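Local structure of endo-1,4-b-d-mannanase (Trichoderma reesei, 1QNR) at residues A[20-25]-A[48-53]; A[282-287]-A[332-337]; A[303-308]-A[323-328]. The protein hydrolyses internal beta-1,4-mannosidic bonds of mannans, as an endo-acting beta-mannanase of glycoside hydrolase family 5. All blocks are in the same frame, centred on the assembly; numbering follows the deposited sequence.

Interaction 1 (A[20-25]-A[48-53]); sequences YFAGTN and SGLKVV
K51 N donates to A22 O at 2.9 Å in a nearly straight bond, the N-H lying close to the line of the carbonyl. One step further on, T24 N returns a bond to V52 O at 3.0 Å, its donor tilted slightly from the carbonyl plane. Around these two bonds the polar links pass through water. One water accepts from A22 N and donates to G49 O. Two others lie between Y20 O and the extended side chain of K51; the stronger links are a donation to Y20 O from one and K51 NZ donating to the other at 2.7 Å. The V52 amide N is buried without a partner. T24 pairs with V53 as parallel neighbours, and strands 21-25 and 52-54, joined through helix 35-47, form the first beta-alpha-beta unit of the family's TIM barrel. G49, the first residue to leave helical angles, closes the helix in a Schellman motif with a positive phi of 97°. V53 CA adds a CA-H...O contact to T24 O. V52 CG2 sits over one face of the F21 ring, toward the CD1-CE1 rim (3.5 Å to F21 CD1), a CH-pi contact; with F21 CG between the backbone N and carbonyl carbon, chi1 75°, the ring turns that face to V52. L50 divides its two methyls: CD2 meets A22 CB at 3.6 Å, while CD1 reaches T24 CB at 3.9 Å, with the L50 and T24 side chains crossing at about a right angle. I45 of helix 35-47 touches L50, T24 and V53.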
loop_
_atom_site.group_PDB
_atom_site.type_symbol
_atom_site.label_atom_id
_atom_site.label_comp_id
_atom_site.label_asym_id
_atom_site.label_seq_id
_atom_site.Cartn_x
_atom_site.Cartn_y
_atom_site.Cartn_z
ATOM N N TYR A 20 11.549 0.788 14.649
ATOM C CA TYR A 20 11.340 1.366 13.298
ATOM C C TYR A 20 11.771 0.406 12.188
ATOM O O TYR A 20 12.770 -0.308 12.332
ATOM C CB TYR A 20 12.221 2.630 13.229
ATOM C CG TYR A 20 11.879 3.513 12.000
ATOM C CD1 TYR A 20 12.491 3.342 10.767
ATOM C CD2 TYR A 20 10.954 4.556 12.165
ATOM C CE1 TYR A 20 12.192 4.174 9.663
ATOM C CE2 TYR A 20 10.613 5.399 11.080
ATOM C CZ TYR A 20 11.226 5.198 9.856
ATOM O OH TYR A 20 10.950 6.019 8.761
ATOM N N PHE A 21 11.003 0.395 11.052
ATOM C CA PHE A 21 11.365 -0.470 9.926
ATOM C C PHE A 21 11.488 0.347 8.645
ATOM O O PHE A 21 10.816 1.381 8.450
ATOM C CB PHE A 21 10.318 -1.592 9.707
ATOM C CG PHE A 21 9.010 -1.157 9.060
ATOM C CD1 PHE A 21 8.846 -1.067 7.684
ATOM C CD2 PHE A 21 7.920 -0.831 9.878
ATOM C CE1 PHE A 21 7.638 -0.605 7.123
ATOM C CE2 PHE A 21 6.700 -0.395 9.321
ATOM C CZ PHE A 21 6.539 -0.326 7.946
ATOM N N ALA A 22 12.334 -0.160 7.736
ATOM C CA ALA A 22 12.320 0.319 6.332
ATOM C C ALA A 22 11.744 -0.772 5.449
ATOM O O ALA A 22 12.031 -1.968 5.608
ATOM C CB ALA A 22 13.718 0.715 5.820
ATOM N N GLY A 23 10.944 -0.328 4.447
ATOM C CA GLY A 23 10.391 -1.267 3.444
ATOM C C GLY A 23 10.376 -0.621 2.032
ATOM O O GLY A 23 10.993 0.433 1.840
ATOM N N THR A 24 9.693 -1.272 1.096
ATOM C CA THR A 24 9.621 -0.727 -0.285
ATOM C C THR A 24 8.300 -1.134 -0.952
ATOM O O THR A 24 7.643 -2.078 -0.505
ATOM C CB THR A 24 10.822 -1.270 -1.133
ATOM O OG1 THR A 24 10.838 -0.605 -2.432
ATOM C CG2 THR A 24 10.699 -2.801 -1.424
ATOM N N ASN A 25 7.944 -0.394 -2.013
ATOM C CA ASN A 25 6.790 -0.743 -2.839
ATOM C C ASN A 25 7.225 -1.567 -4.039
ATOM O O ASN A 25 8.243 -1.229 -4.710
ATOM C CB ASN A 25 6.091 0.548 -3.420
ATOM C CG ASN A 25 5.300 1.220 -2.313
ATOM O OD1 ASN A 25 4.105 0.948 -2.046
ATOM N ND2 ASN A 25 5.925 2.170 -1.572
ATOM N N SER A 48 19.133 -6.603 1.446
ATOM C CA SER A 48 19.330 -5.166 1.655
ATOM C C SER A 48 18.895 -4.722 3.055
ATOM O O SER A 48 19.203 -3.580 3.441
ATOM C CB SER A 48 18.443 -4.420 0.602
ATOM O OG SER A 48 18.900 -4.604 -0.726
ATOM N N GLY A 49 18.189 -5.554 3.796
ATOM C CA GLY A 49 17.768 -5.194 5.157
ATOM C C GLY A 49 16.360 -4.646 5.294
ATOM O O GLY A 49 16.011 -4.182 6.380
ATOM N N LEU A 50 15.602 -4.638 4.173
ATOM C CA LEU A 50 14.217 -4.171 4.218
ATOM C C LEU A 50 13.352 -5.294 4.800
ATOM O O LEU A 50 13.587 -6.503 4.529
ATOM C CB LEU A 50 13.776 -3.805 2.781
ATOM C CG LEU A 50 14.572 -2.631 2.159
ATOM C CD1 LEU A 50 14.088 -2.409 0.713
ATOM C CD2 LEU A 50 14.460 -1.341 2.951
ATOM N N LYS A 51 12.297 -4.889 5.494
ATOM C CA LYS A 51 11.495 -5.933 6.226
ATOM C C LYS A 51 10.089 -6.060 5.690
ATOM O O LYS A 51 9.381 -7.091 5.974
ATOM C CB LYS A 51 11.369 -5.531 7.731
ATOM C CG LYS A 51 12.714 -5.811 8.487
ATOM C CD LYS A 51 12.474 -5.532 10.016
ATOM C CE LYS A 51 13.778 -5.916 10.768
ATOM N NZ LYS A 51 13.611 -5.697 12.287
ATOM N N VAL A 52 9.579 -5.109 4.896
ATOM C CA VAL A 52 8.156 -5.043 4.468
ATOM C C VAL A 52 8.082 -4.643 2.990
ATOM O O VAL A 52 8.844 -3.743 2.553
ATOM C CB VAL A 52 7.384 -4.000 5.325
ATOM C CG1 VAL A 52 5.862 -4.110 4.981
ATOM C CG2 VAL A 52 7.541 -4.228 6.836
ATOM N N VAL A 53 7.213 -5.324 2.242
ATOM C CA VAL A 53 7.015 -5.056 0.808
ATOM C C VAL A 53 5.511 -4.801 0.593
ATOM O O VAL A 53 4.663 -5.572 1.078
ATOM C CB VAL A 53 7.457 -6.249 -0.109
ATOM C CG1 VAL A 53 7.420 -5.830 -1.593
ATOM C CG2 VAL A 53 8.849 -6.690 0.255
HETATM O O HOH W 1 14.214 -2.426 11.569
HETATM O O HOH W 2 12.139 -3.546 12.895
HETATM O O HOH W 3 14.120 -2.552 8.214
#

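Interaction 2 (A[282-287]-A[332-337]); sequences NPCTNE and WQCLVK. With SO4 (sulfate ion), chain C.
C284 and C334 are joined by a disulfide, SG to SG 2.1 Å, that staples two helices on the outside of the TIM barrel, 283-295 and 330-343. Both sulfurs are anti to their backbone N, and the bridge has a chi3 of 87°, close to the relaxed right angle. The local axes pass 9.5 Å apart and run 33° from parallel. Beside the bridge, L335 reaches toward the first turn of helix 283-295. Its CD1 lies 3.9 Å from P283 O and 3.8 Å from E287 OE1, and its CD2 meets E287 CB, the two side chains crossing at about a right angle. The other carboxylate oxygen, E287 OE2, is bonded to the A279 amide, which fixes the acid's end. An alanine in place of L335 would probably open a gap against P283 and E287, leaving the disulfide as the main tie between these two turns. P283 O is itself engaged by E287 N within its helix. On the second helix W332 O accepts from both V336 N and K337 N, the second bond marking a wider pi-type turn over 333-337 that includes C334. A sulfate, probably from the crystallisation liquor, sits at the start of helix 283-295, held by the backbone N of C284 and T285 and by T285 OG1, while N282 ND2 donates to sulfate O2 at 2.7 Å, nearly straight.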
loop_
_atom_site.group_PDB
_atom_site.type_symbol
_atom_site.label_atom_id
_atom_site.label_comp_id
_atom_site.label_asym_id
_atom_site.label_seq_id
_atom_site.Cartn_x
_atom_site.Cartn_y
_atom_site.Cartn_z
ATOM N N ASN A 282 16.825 14.486 -8.944
ATOM C CA ASN A 282 17.814 14.279 -7.919
ATOM C C ASN A 282 17.272 13.600 -6.648
ATOM O O ASN A 282 17.339 14.128 -5.527
ATOM C CB ASN A 282 18.400 15.661 -7.539
ATOM C CG ASN A 282 18.923 16.435 -8.775
ATOM O OD1 ASN A 282 18.231 17.428 -9.128
ATOM N ND2 ASN A 282 19.947 15.834 -9.363
ATOM N N PRO A 283 16.865 12.352 -6.781
ATOM C CA PRO A 283 16.256 11.643 -5.642
ATOM C C PRO A 283 17.187 11.430 -4.479
ATOM O O PRO A 283 16.759 11.512 -3.303
ATOM C CB PRO A 283 15.656 10.370 -6.267
ATOM C CG PRO A 283 16.571 10.157 -7.471
ATOM C CD PRO A 283 16.709 11.567 -8.027
ATOM N N CYS A 284 18.496 11.203 -4.709
ATOM C CA CYS A 284 19.371 11.051 -3.536
ATOM C C CYS A 284 19.454 12.309 -2.673
ATOM O O CYS A 284 19.315 12.276 -1.444
ATOM C CB CYS A 284 20.799 10.638 -3.976
ATOM S SG CYS A 284 22.037 10.472 -2.698
ATOM N N THR A 285 19.608 13.467 -3.344
ATOM C CA THR A 285 19.648 14.747 -2.668
ATOM C C THR A 285 18.305 15.088 -2.016
ATOM O O THR A 285 18.330 15.575 -0.855
ATOM C CB THR A 285 20.006 15.884 -3.646
ATOM O OG1 THR A 285 21.353 15.623 -4.175
ATOM C CG2 THR A 285 20.061 17.276 -3.041
ATOM N N ASN A 286 17.194 14.915 -2.735
ATOM C CA ASN A 286 15.903 15.392 -2.216
ATOM C C ASN A 286 15.116 14.450 -1.316
ATOM O O ASN A 286 14.402 14.964 -0.449
ATOM C CB ASN A 286 15.025 15.779 -3.444
ATOM C CG ASN A 286 15.646 16.984 -4.149
ATOM O OD1 ASN A 286 16.087 17.920 -3.482
ATOM N ND2 ASN A 286 15.686 16.889 -5.455
ATOM N N GLU A 287 15.340 13.128 -1.392
ATOM C CA GLU A 287 14.580 12.164 -0.574
ATOM C C GLU A 287 15.320 11.757 0.702
ATOM O O GLU A 287 14.698 11.466 1.751
ATOM C CB GLU A 287 14.225 10.831 -1.304
ATOM C CG GLU A 287 13.444 11.067 -2.588
ATOM C CD GLU A 287 13.068 9.820 -3.343
ATOM O OE1 GLU A 287 13.077 8.717 -2.742
ATOM O OE2 GLU A 287 12.794 9.941 -4.572
ATOM N N TRP A 332 20.390 3.104 -4.971
ATOM C CA TRP A 332 20.190 2.059 -3.930
ATOM C C TRP A 332 21.161 2.308 -2.800
ATOM O O TRP A 332 20.807 2.136 -1.627
ATOM C CB TRP A 332 20.299 0.674 -4.594
ATOM C CG TRP A 332 20.400 -0.484 -3.645
ATOM C CD1 TRP A 332 19.387 -1.264 -3.153
ATOM C CD2 TRP A 332 21.597 -1.030 -3.026
ATOM N NE1 TRP A 332 19.851 -2.222 -2.258
ATOM C CE2 TRP A 332 21.218 -2.099 -2.211
ATOM C CE3 TRP A 332 22.969 -0.708 -3.183
ATOM C CZ2 TRP A 332 22.113 -2.854 -1.422
ATOM C CZ3 TRP A 332 23.865 -1.479 -2.446
ATOM C CH2 TRP A 332 23.457 -2.513 -1.618
ATOM N N GLN A 333 22.455 2.628 -3.078
ATOM C CA GLN A 333 23.403 2.864 -1.961
ATOM C C GLN A 333 22.874 4.025 -1.135
ATOM O O GLN A 333 22.904 3.935 0.113
ATOM C CB GLN A 333 24.826 3.155 -2.521
ATOM C CG GLN A 333 26.015 3.753 -1.766
ATOM C CD GLN A 333 27.281 4.365 -2.308
ATOM O OE1 GLN A 333 28.316 4.792 -1.638
ATOM N NE2 GLN A 333 27.539 4.638 -3.624
ATOM N N CYS A 334 22.499 5.111 -1.756
ATOM C CA CYS A 334 22.080 6.328 -1.052
ATOM C C CYS A 334 20.764 6.227 -0.225
ATOM O O CYS A 334 20.703 6.690 0.919
ATOM C CB CYS A 334 21.898 7.467 -2.039
ATOM S SG CYS A 334 21.340 9.039 -1.355
ATOM N N LEU A 335 19.767 5.576 -0.844
ATOM C CA LEU A 335 18.409 5.567 -0.260
ATOM C C LEU A 335 17.972 4.277 0.369
ATOM O O LEU A 335 16.885 4.184 0.981
ATOM C CB LEU A 335 17.409 5.929 -1.433
ATOM C CG LEU A 335 17.583 7.369 -1.938
ATOM C CD1 LEU A 335 16.671 7.629 -3.154
ATOM C CD2 LEU A 335 17.351 8.416 -0.838
ATOM N N VAL A 336 18.750 3.181 0.195
ATOM C CA VAL A 336 18.481 1.881 0.775
ATOM C C VAL A 336 19.605 1.469 1.743
ATOM O O VAL A 336 19.348 1.478 2.956
ATOM C CB VAL A 336 18.211 0.782 -0.309
ATOM C CG1 VAL A 336 17.741 -0.491 0.385
ATOM C CG2 VAL A 336 17.161 1.288 -1.297
ATOM N N LYS A 337 20.792 1.109 1.239
ATOM C CA LYS A 337 21.846 0.644 2.198
ATOM C C LYS A 337 22.170 1.767 3.182
ATOM O O LYS A 337 22.211 1.330 4.388
ATOM C CB LYS A 337 23.074 0.234 1.359
ATOM C CG LYS A 337 24.169 -0.313 2.280
ATOM C CD LYS A 337 25.366 -0.955 1.626
ATOM C CE LYS A 337 26.638 -0.604 2.435
ATOM N NZ LYS A 337 26.608 -1.212 3.794
HETATM S S SO4 C . 21.038 12.868 -7.143
HETATM O O1 SO4 C . 20.139 11.583 -7.254
HETATM O O2 SO4 C . 21.090 13.563 -8.461
HETATM O O3 SO4 C . 22.437 12.452 -6.776
HETATM O O4 SO4 C . 20.570 13.775 -6.072
#

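Interaction 3 (A[303-308]-A[323-328]); sequences DMFWQW and YTVWYN. With NAG (2-acetamido-2-deoxy-beta-D-glucopyranose), chain I.
Strand 300-309 of the TIM barrel is joined near its end by the short parallel strand 325-326, W308 pairing with V325, beside a cis peptide between W306 and Q307. V325 N donates to Q307 O at 2.9 Å, almost perfectly straight and aligned with the carbonyl. Q307 N adds a weak bond to Y323 O. A water bridges W308 O and T324 OG1, donating to the first and accepting from the second, which is also bonded to D321 N. F305 and V325 cross at about a right angle, with F305 CE2 3.8 Å from V325 CB. Y323 CB lies in the plane of the W306 indole, at its edge 3.7 Å from W306 CD1, while W306 NE1 is tied to D321 OD2 and Q307 CB packs over one indole face. W308 and Y327 lie side by side and point the same way. Both have CG anti to the backbone N (chi1 -165° and 177°), and the rings meet rim to rim, planes at 29°, with W308 CZ2 3.6 Å from Y327 CD1. H44 stacks on the Y327 ring, and D310 OD2 holds W308 NE1. Beyond Y327 the segment carries an N-glycan: N328 ND2 is bonded covalently to C1 of the N-acetylglucosamine, whose acetyl methyl C8 lies at the edge of the Y327 ring, 3.8 Å from CE2.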
loop_
_atom_site.group_PDB
_atom_site.type_symbol
_atom_site.label_atom_id
_atom_site.label_comp_id
_atom_site.label_asym_id
_atom_site.label_seq_id
_atom_site.Cartn_x
_atom_site.Cartn_y
_atom_site.Cartn_z
ATOM N N ASP A 303 8.925 3.529 7.044
ATOM C CA ASP A 303 8.764 4.209 5.736
ATOM C C ASP A 303 9.095 3.269 4.570
ATOM O O ASP A 303 9.832 2.281 4.748
ATOM C CB ASP A 303 9.651 5.482 5.603
ATOM C CG ASP A 303 11.147 5.101 5.454
ATOM O OD1 ASP A 303 11.618 4.870 4.322
ATOM O OD2 ASP A 303 11.839 5.095 6.501
ATOM N N MET A 304 8.413 3.515 3.414
ATOM C CA MET A 304 8.546 2.633 2.212
ATOM C C MET A 304 8.621 3.507 0.993
ATOM O O MET A 304 7.625 4.136 0.548
ATOM C CB MET A 304 7.295 1.701 2.112
ATOM C CG MET A 304 7.101 0.939 3.443
ATOM S SD MET A 304 5.589 -0.039 3.613
ATOM C CE MET A 304 5.968 -1.304 2.450
ATOM N N PHE A 305 9.790 3.570 0.333
ATOM C CA PHE A 305 9.918 4.378 -0.880
ATOM C C PHE A 305 9.139 3.766 -2.049
ATOM O O PHE A 305 8.935 2.532 -2.128
ATOM C CB PHE A 305 11.399 4.597 -1.272
ATOM C CG PHE A 305 12.201 3.343 -1.620
ATOM C CD1 PHE A 305 12.782 2.553 -0.641
ATOM C CD2 PHE A 305 12.274 2.917 -2.951
ATOM C CE1 PHE A 305 13.570 1.453 -0.992
ATOM C CE2 PHE A 305 13.051 1.767 -3.281
ATOM C CZ PHE A 305 13.649 1.020 -2.299
ATOM N N TRP A 306 8.702 4.656 -2.982
ATOM C CA TRP A 306 8.168 4.215 -4.279
ATOM C C TRP A 306 9.253 4.422 -5.315
ATOM O O TRP A 306 9.645 5.627 -5.541
ATOM C CB TRP A 306 6.870 5.026 -4.641
ATOM C CG TRP A 306 6.308 4.535 -5.964
ATOM C CD1 TRP A 306 6.698 4.910 -7.226
ATOM C CD2 TRP A 306 5.235 3.585 -6.155
ATOM N NE1 TRP A 306 5.964 4.232 -8.178
ATOM C CE2 TRP A 306 5.027 3.411 -7.544
ATOM C CE3 TRP A 306 4.411 2.875 -5.254
ATOM C CZ2 TRP A 306 4.097 2.547 -8.077
ATOM C CZ3 TRP A 306 3.397 2.045 -5.792
ATOM C CH2 TRP A 306 3.240 1.858 -7.185
ATOM N N GLN A 307 9.917 3.408 -5.920
ATOM C CA GLN A 307 9.550 1.993 -5.789
ATOM C C GLN A 307 10.783 1.142 -6.141
ATOM O O GLN A 307 11.770 1.629 -6.736
ATOM C CB GLN A 307 8.433 1.611 -6.783
ATOM C CG GLN A 307 8.808 1.797 -8.298
ATOM C CD GLN A 307 7.768 1.181 -9.248
ATOM O OE1 GLN A 307 7.102 0.183 -9.012
ATOM N NE2 GLN A 307 7.636 1.800 -10.469
ATOM N N TRP A 308 10.733 -0.168 -5.763
ATOM C CA TRP A 308 11.804 -1.089 -6.155
ATOM C C TRP A 308 11.865 -1.346 -7.656
ATOM O O TRP A 308 10.807 -1.513 -8.282
ATOM C CB TRP A 308 11.500 -2.461 -5.432
ATOM C CG TRP A 308 12.662 -3.449 -5.411
ATOM C CD1 TRP A 308 12.903 -4.466 -6.265
ATOM C CD2 TRP A 308 13.783 -3.348 -4.508
ATOM N NE1 TRP A 308 14.104 -5.112 -5.890
ATOM C CE2 TRP A 308 14.685 -4.388 -4.835
ATOM C CE3 TRP A 308 14.066 -2.491 -3.408
ATOM C CZ2 TRP A 308 15.886 -4.632 -4.123
ATOM C CZ3 TRP A 308 15.267 -2.733 -2.703
ATOM C CH2 TRP A 308 16.167 -3.795 -3.085
ATOM N N TYR A 323 10.364 7.110 -10.792
ATOM C CA TYR A 323 10.705 7.052 -9.376
ATOM C C TYR A 323 11.361 5.732 -9.027
ATOM O O TYR A 323 11.694 5.479 -7.821
ATOM C CB TYR A 323 9.316 7.112 -8.645
ATOM C CG TYR A 323 8.569 8.445 -8.798
ATOM C CD1 TYR A 323 9.080 9.611 -8.249
ATOM C CD2 TYR A 323 7.344 8.431 -9.431
ATOM C CE1 TYR A 323 8.356 10.843 -8.331
ATOM C CE2 TYR A 323 6.594 9.645 -9.493
ATOM C CZ TYR A 323 7.154 10.800 -8.972
ATOM O OH TYR A 323 6.400 11.975 -9.047
ATOM N N THR A 324 11.607 4.838 -9.966
ATOM C CA THR A 324 12.262 3.557 -9.634
ATOM C C THR A 324 13.682 3.737 -9.121
ATOM O O THR A 324 14.523 4.509 -9.654
ATOM C CB THR A 324 12.256 2.686 -10.918
ATOM O OG1 THR A 324 10.925 2.302 -11.233
ATOM C CG2 THR A 324 13.141 1.441 -10.738
ATOM N N VAL A 325 13.986 3.029 -7.995
ATOM C CA VAL A 325 15.343 2.936 -7.419
ATOM C C VAL A 325 15.793 1.524 -7.752
ATOM O O VAL A 325 15.265 0.526 -7.232
ATOM C CB VAL A 325 15.347 3.211 -5.903
ATOM C CG1 VAL A 325 16.775 2.988 -5.347
ATOM C CG2 VAL A 325 14.799 4.603 -5.557
ATOM N N TRP A 326 16.723 1.358 -8.701
ATOM C CA TRP A 326 17.149 0.039 -9.190
ATOM C C TRP A 326 18.088 -0.653 -8.201
ATOM O O TRP A 326 19.060 -0.004 -7.692
ATOM C CB TRP A 326 17.882 0.186 -10.540
ATOM C CG TRP A 326 16.977 0.655 -11.684
ATOM C CD1 TRP A 326 16.879 1.972 -12.176
ATOM C CD2 TRP A 326 16.062 -0.176 -12.424
ATOM N NE1 TRP A 326 15.908 1.948 -13.154
ATOM C CE2 TRP A 326 15.400 0.682 -13.309
ATOM C CE3 TRP A 326 15.684 -1.515 -12.384
ATOM C CZ2 TRP A 326 14.436 0.201 -14.203
ATOM C CZ3 TRP A 326 14.690 -2.003 -13.253
ATOM C CH2 TRP A 326 14.080 -1.107 -14.183
ATOM N N TYR A 327 17.856 -1.944 -7.921
ATOM C CA TYR A 327 18.756 -2.645 -6.955
ATOM C C TYR A 327 20.221 -2.558 -7.428
ATOM O O TYR A 327 20.580 -2.668 -8.623
ATOM C CB TYR A 327 18.372 -4.140 -6.978
ATOM C CG TYR A 327 19.266 -5.016 -6.096
ATOM C CD1 TYR A 327 19.437 -4.775 -4.728
ATOM C CD2 TYR A 327 19.983 -6.054 -6.733
ATOM C CE1 TYR A 327 20.291 -5.575 -4.003
ATOM C CE2 TYR A 327 20.872 -6.807 -5.976
ATOM C CZ TYR A 327 20.975 -6.579 -4.633
ATOM O OH TYR A 327 21.829 -7.384 -3.899
ATOM N N ASN A 328 21.114 -2.308 -6.449
ATOM C CA ASN A 328 22.572 -2.276 -6.643
ATOM C C ASN A 328 23.073 -1.010 -7.328
ATOM O O ASN A 328 24.312 -0.873 -7.538
ATOM C CB ASN A 328 23.096 -3.504 -7.452
ATOM C CG ASN A 328 23.868 -4.381 -6.545
ATOM O OD1 ASN A 328 24.002 -4.323 -5.338
ATOM N ND2 ASN A 328 24.515 -5.419 -7.191
HETATM C C1 NAG I . 25.395 -6.682 -6.692
HETATM C C2 NAG I . 25.443 -7.899 -7.594
HETATM C C3 NAG I . 26.421 -8.892 -7.035
HETATM C C4 NAG I . 27.729 -8.133 -6.745
HETATM C C5 NAG I . 27.614 -6.854 -5.920
HETATM C C6 NAG I . 28.909 -6.051 -5.950
HETATM C C7 NAG I . 23.446 -8.440 -8.902
HETATM C C8 NAG I . 22.036 -8.970 -8.892
HETATM N N2 NAG I . 24.052 -8.462 -7.695
HETATM O O3 NAG I . 26.579 -9.818 -8.152
HETATM O O4 NAG I . 28.624 -9.009 -5.989
HETATM O O5 NAG I . 26.661 -5.968 -6.549
HETATM O O6 NAG I . 28.843 -5.092 -4.930
HETATM O O7 NAG I . 23.923 -8.054 -9.873
HETATM O O HOH W 4 10.340 -0.318 -10.752
#

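Interactions 1 and 3 share the barrel sheet, since strand 21-25 pairs with both 52-54 and 300-309; Y20 OH bonds to D303 OD2 at 2.6 Å and G23 N meets D303 O at 2.9 Å. Interaction 2 lies outside that sheet: V336 CG2 packs on F305 CE1 at 3.6 Å, and W332 NE1 reaches S48 OG of interaction 1 at 3.0 Å. Interaction 3, nested in the loop closed by interaction 2, borders the bound sugar. The Y323 side chain is about 7 Å from a bound mannose unit, and W306, touching Y243 beside the sugar, is about 4 Å from a glycerol probably from the crystallisation liquor. The E287 side chain is about 13 Å from a bound mannose unit.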